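Local coordinates for pectinesterase inhibitor 1 (Arabidopsis thaliana, PDB 1X91), which inhibits plant pectin methylesterases, the cell-wall enzymes that remove methyl esters from pectin, at residues Lys54-Ile59 with Ser74-Tyr79. The protein carries 1 engineered substitution. Sequence-based numbering, arbitrary orientation.
Sequences KKLQSI and SCVDEY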
loop_
_atom_site.group_PDB
_atom_site.type_symbol
_atom_site.label_atom_id
_atom_site.label_comp_id
_atom_site.label_asym_id
_atom_site.label_seq_id
_atom_site.Cartn_x
_atom_site.Cartn_y
_atom_site.Cartn_z
ATOM N N LYS A 54 6.133 4.491 -11.720
ATOM C CA LYS A 54 7.287 4.864 -12.518
ATOM C C LYS A 54 8.094 3.680 -13.009
ATOM O O LYS A 54 8.479 3.646 -14.181
ATOM C CB LYS A 54 8.145 5.853 -11.755
ATOM C CG LYS A 54 7.482 7.214 -11.741
ATOM N NZ LYS A 54 5.648 10.308 -13.454
ATOM N N LYS A 55 8.322 2.707 -12.142
ATOM C CA LYS A 55 9.031 1.494 -12.516
ATOM C C LYS A 55 8.266 0.758 -13.606
ATOM O O LYS A 55 8.869 0.308 -14.572
ATOM C CB LYS A 55 9.216 0.580 -11.307
ATOM C CG LYS A 55 9.933 -0.741 -11.599
ATOM C CE LYS A 55 12.772 -1.345 -11.838
ATOM N N LEU A 56 6.957 0.585 -13.443
ATOM C CA LEU A 56 6.126 -0.115 -14.436
ATOM C C LEU A 56 6.236 0.544 -15.826
ATOM O O LEU A 56 6.381 -0.155 -16.881
ATOM C CB LEU A 56 4.661 -0.121 -14.030
ATOM C CG LEU A 56 4.405 -1.089 -12.893
ATOM C CD1 LEU A 56 3.141 -0.693 -12.177
ATOM C CD2 LEU A 56 4.234 -2.494 -13.409
ATOM N N GLN A 57 6.158 1.873 -15.834
ATOM C CA GLN A 57 6.251 2.605 -17.091
ATOM C C GLN A 57 7.603 2.417 -17.730
ATOM O O GLN A 57 7.672 2.321 -18.978
ATOM C CB GLN A 57 6.001 4.107 -16.930
ATOM C CG GLN A 57 5.686 4.736 -18.325
ATOM C CD GLN A 57 4.495 4.099 -19.000
ATOM O OE1 GLN A 57 3.427 3.971 -18.388
ATOM N NE2 GLN A 57 4.664 3.659 -20.244
ATOM N N SER A 58 8.659 2.377 -16.928
ATOM C CA SER A 58 10.021 2.188 -17.427
ATOM C C SER A 58 10.135 0.823 -18.096
ATOM O O SER A 58 10.736 0.678 -19.194
ATOM C CB SER A 58 11.032 2.315 -16.308
ATOM O OG SER A 58 12.325 1.918 -16.731
ATOM N N ILE A 59 9.561 -0.189 -17.459
ATOM C CA ILE A 59 9.623 -1.565 -17.992
ATOM C C ILE A 59 8.877 -1.632 -19.334
ATOM O O ILE A 59 9.398 -2.140 -20.346
ATOM C CB ILE A 59 9.018 -2.569 -16.949
ATOM C CG1 ILE A 59 9.896 -2.660 -15.733
ATOM C CG2 ILE A 59 8.815 -3.949 -17.587
ATOM C CD1 ILE A 59 9.212 -3.293 -14.536
ATOM N N SER A 74 -2.030 -3.515 -16.979
ATOM C CA SER A 74 -3.072 -3.715 -15.981
ATOM C C SER A 74 -2.573 -3.178 -14.623
ATOM O O SER A 74 -3.346 -2.517 -13.851
ATOM C CB SER A 74 -3.424 -5.189 -15.876
ATOM O OG SER A 74 -4.263 -5.450 -14.756
ATOM N N CYS A 75 -1.318 -3.447 -14.309
ATOM C CA CYS A 75 -0.712 -2.944 -13.079
ATOM C C CYS A 75 -0.719 -1.407 -13.085
ATOM O O CYS A 75 -1.017 -0.782 -12.069
ATOM C CB CYS A 75 0.706 -3.495 -12.863
ATOM S SG CYS A 75 0.780 -5.215 -12.338
ATOM N N VAL A 76 -0.455 -0.784 -14.229
ATOM C CA VAL A 76 -0.440 0.679 -14.288
ATOM C C VAL A 76 -1.833 1.235 -13.977
ATOM O O VAL A 76 -1.953 2.181 -13.215
ATOM C CB VAL A 76 0.047 1.201 -15.664
ATOM C CG1 VAL A 76 -0.294 2.678 -15.866
ATOM C CG2 VAL A 76 1.534 0.980 -15.827
ATOM N N ASP A 77 -2.854 0.619 -14.548
ATOM C CA ASP A 77 -4.226 1.047 -14.314
ATOM C C ASP A 77 -4.546 0.886 -12.834
ATOM O O ASP A 77 -5.161 1.782 -12.247
ATOM C CB ASP A 77 -5.190 0.264 -15.176
ATOM C CG ASP A 77 -5.010 0.528 -16.660
ATOM O OD1 ASP A 77 -4.376 1.520 -17.049
ATOM O OD2 ASP A 77 -5.484 -0.230 -17.500
ATOM N N GLU A 78 -4.160 -0.231 -12.234
ATOM C CA GLU A 78 -4.453 -0.480 -10.817
ATOM C C GLU A 78 -3.733 0.527 -9.935
ATOM O O GLU A 78 -4.298 0.996 -8.934
ATOM C CB GLU A 78 -4.081 -1.903 -10.410
ATOM C CG GLU A 78 -4.938 -2.965 -11.105
ATOM C CD GLU A 78 -6.407 -2.891 -10.726
ATOM O OE1 GLU A 78 -6.718 -2.520 -9.598
ATOM O OE2 GLU A 78 -7.270 -3.136 -11.596
ATOM N N TYR A 79 -2.491 0.868 -10.273
ATOM C CA TYR A 79 -1.731 1.809 -9.494
ATOM C C TYR A 79 -2.205 3.255 -9.648
ATOM O O TYR A 79 -2.149 4.014 -8.679
ATOM C CB TYR A 79 -0.210 1.654 -9.697
ATOM C CG TYR A 79 0.334 0.573 -8.763
ATOM C CD1 TYR A 79 0.728 -0.670 -9.252
ATOM C CD2 TYR A 79 0.229 0.703 -7.375
ATOM C CE1 TYR A 79 1.172 -1.675 -8.400
ATOM C CE2 TYR A 79 0.649 -0.315 -6.518
ATOM C CZ TYR A 79 1.152 -1.501 -7.070
ATOM O OH TYR A 79 1.583 -2.534 -6.257
#
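Leu56 of helix 34-62 packs against Cys75, Val76 and Tyr79 of helix 66-94, joining two consecutive antiparallel helices of the four-helix bundle that characterises this inhibitor family. The axes of segments 54-59 and 74-79 approach to 9.7 Å and their N-to-C directions differ by 156°, the geometry of neighbouring bundle helices. The closest backbone pairing coincides with this leucine, whose CA stands 6.6 Å from Val76 CA. CB and the two methyls of Leu56 carry the contact. Its CB meets the methyl CG2 of Val76 at 3.8 Å; CG stands anti to the carbonyl carbon, beside the backbone N (chi1 -74°). Both methyls face Cys75 CB from the same side, and that atom lies 3.7 Å from CD2 and only slightly farther from CD1. CD1 also comes within 3.8 Å of Tyr79 CD1, approaching the ring obliquely, and the two side chains cross at about a right angle. Beyond the pair of helices, Leu56 also touches Val129 of helix 127-149, while Cys75 SG is bonded to Cys115 SG, a disulfide that ties helix 66-94 to helix 98-119; the leucine packs against the CB of a half-cystine. One residue on, Gln57 borders the apolar patch. Gln57 NE2 is hydrogen-bonded to Asp61 OD1 on its own helix, and the tyrosine hydroxyl finds its partner at Ser133 OG, so these two polar atoms have their partners outside the contact. The remaining approach is loose: Gln57 OE1 lies 4.4 Å from Val76 CG2, the same methyl that Leu56 CB touches.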